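Local structure of SmhA (Serratia marcescens, 7A27) at residues 173-178 with 254-259. The protein is a component of Smh, a tripartite alpha-pore-forming toxin of Serratia marcescens, crystallised in its soluble form and probably acting by perforating target-cell membranes. Residues are numbered along the deposited sequence; the frame is centred on the assembly and turned at random.
Sequences NEAIAK and KANYAK
The phenol ring of Y257 meets I176 obliquely, and the two side chains cross at about a right angle. Both branches of the isoleucine are used: CD1 of I176 sits 3.9 Å from CE1 of Y257, while CG2 of I176 lies 3.8 Å from the phenol OH of Y257. With CG1 of I176 trans to the carbonyl carbon and the chain beyond it extended (chi2 168°), methyls CG2 and CD1 are spread along the same ring. The second flat group, the N256 carboxamide, brings its nitrogen ND2 to 3.7 Å from CB of A175, a packing contact. The side chains of N256 and I176 lie alongside each other pointing opposite ways, CB of N256 3.8 Å from CG1 of I176. Both polar ends are held from outside the pair of segments, N256 ND2 by a hydrogen bond to OD1 of N179 and the tyrosine hydroxyl by one to the backbone carbonyl of I236, so the ring spans from the helix pair to a strand. The two helices run nearly antiparallel (158°), their local axes 9.8 Å apart. L253 and L260 also touch I176, I180 packs on Y257, and helix 272-299 packs against helix 160-188, A282 on N173 and L286 on A177. Strand 230-237 is half of the two-stranded antiparallel hairpin that links helix 160-188 to helix 247-268, consistent with the head region of ClyA-like toxins.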
# COMPACT_ATOMS: atom_id res chain seq x y z
N ASN A 173 -5.10 -3.25 20.52
CA ASN A 173 -4.79 -2.53 19.26
C ASN A 173 -3.81 -3.38 18.43
O ASN A 173 -3.97 -3.45 17.21
CB ASN A 173 -4.24 -1.12 19.50
CG ASN A 173 -5.26 -0.13 20.03
OD1 ASN A 173 -6.41 -0.06 19.57
ND2 ASN A 173 -4.83 0.70 20.96
N GLU A 174 -2.82 -4.01 19.08
CA GLU A 174 -1.81 -4.87 18.41
C GLU A 174 -2.51 -6.10 17.81
O GLU A 174 -2.13 -6.48 16.69
CB GLU A 174 -0.68 -5.24 19.37
CG GLU A 174 0.65 -4.57 19.06
CD GLU A 174 1.88 -5.14 19.77
OE1 GLU A 174 1.76 -5.55 20.98
OE2 GLU A 174 2.99 -5.19 19.12
N ALA A 175 -3.51 -6.67 18.49
CA ALA A 175 -4.26 -7.87 18.04
C ALA A 175 -5.14 -7.51 16.85
O ALA A 175 -5.18 -8.29 15.88
CB ALA A 175 -5.12 -8.39 19.16
N ILE A 176 -5.86 -6.39 16.94
CA ILE A 176 -6.81 -5.87 15.91
C ILE A 176 -6.06 -5.64 14.60
O ILE A 176 -6.63 -5.90 13.52
CB ILE A 176 -7.45 -4.58 16.44
CG1 ILE A 176 -8.44 -4.87 17.57
CG2 ILE A 176 -8.09 -3.79 15.31
CD1 ILE A 176 -8.89 -3.62 18.31
N ALA A 177 -4.83 -5.13 14.68
CA ALA A 177 -3.97 -4.84 13.51
C ALA A 177 -3.68 -6.15 12.79
O ALA A 177 -3.79 -6.14 11.56
CB ALA A 177 -2.71 -4.14 13.93
N LYS A 178 -3.38 -7.23 13.52
CA LYS A 178 -3.10 -8.57 12.94
C LYS A 178 -4.36 -9.09 12.23
O LYS A 178 -4.22 -9.66 11.12
CB LYS A 178 -2.55 -9.55 13.99
CG LYS A 178 -1.19 -9.19 14.58
CD LYS A 178 -0.31 -10.38 15.01
CE LYS A 178 -0.78 -11.17 16.22
NZ LYS A 178 -0.79 -10.35 17.46
N LYS A 254 -14.39 -8.89 15.60
CA LYS A 254 -15.67 -8.54 16.29
C LYS A 254 -15.44 -8.61 17.81
O LYS A 254 -15.72 -7.61 18.51
CB LYS A 254 -16.81 -9.46 15.84
CG LYS A 254 -18.18 -9.09 16.38
CD LYS A 254 -19.27 -10.12 16.10
CE LYS A 254 -20.58 -9.76 16.77
NZ LYS A 254 -21.48 -10.94 16.88
N ALA A 255 -14.92 -9.75 18.28
CA ALA A 255 -14.61 -10.05 19.69
C ALA A 255 -13.64 -9.00 20.26
O ALA A 255 -13.91 -8.48 21.36
CB ALA A 255 -14.04 -11.44 19.79
N ASN A 256 -12.56 -8.70 19.55
CA ASN A 256 -11.53 -7.72 19.99
C ASN A 256 -12.14 -6.31 20.09
O ASN A 256 -11.84 -5.62 21.07
CB ASN A 256 -10.27 -7.79 19.12
CG ASN A 256 -9.42 -9.00 19.45
OD1 ASN A 256 -9.48 -9.52 20.57
ND2 ASN A 256 -8.62 -9.44 18.49
N TYR A 257 -12.96 -5.87 19.13
CA TYR A 257 -13.60 -4.53 19.19
C TYR A 257 -14.49 -4.48 20.45
O TYR A 257 -14.43 -3.47 21.18
CB TYR A 257 -14.33 -4.15 17.90
CG TYR A 257 -13.45 -3.63 16.78
CD1 TYR A 257 -12.50 -2.65 17.01
CD2 TYR A 257 -13.62 -4.05 15.47
CE1 TYR A 257 -11.71 -2.15 15.98
CE2 TYR A 257 -12.84 -3.55 14.43
CZ TYR A 257 -11.88 -2.59 14.68
OH TYR A 257 -11.11 -2.09 13.65
N ALA A 258 -15.23 -5.55 20.75
CA ALA A 258 -16.08 -5.62 21.95
C ALA A 258 -15.23 -5.31 23.19
O ALA A 258 -15.64 -4.44 23.99
CB ALA A 258 -16.76 -6.96 22.06
N LYS A 259 -14.08 -6.00 23.33
CA LYS A 259 -13.15 -5.85 24.48
C LYS A 259 -12.51 -4.46 24.48
O LYS A 259 -12.29 -3.91 25.58
CB LYS A 259 -12.06 -6.94 24.47
CG LYS A 259 -12.58 -8.36 24.68
CD LYS A 259 -11.65 -9.28 25.49
CE LYS A 259 -10.66 -10.06 24.66
NZ LYS A 259 -11.32 -11.14 23.91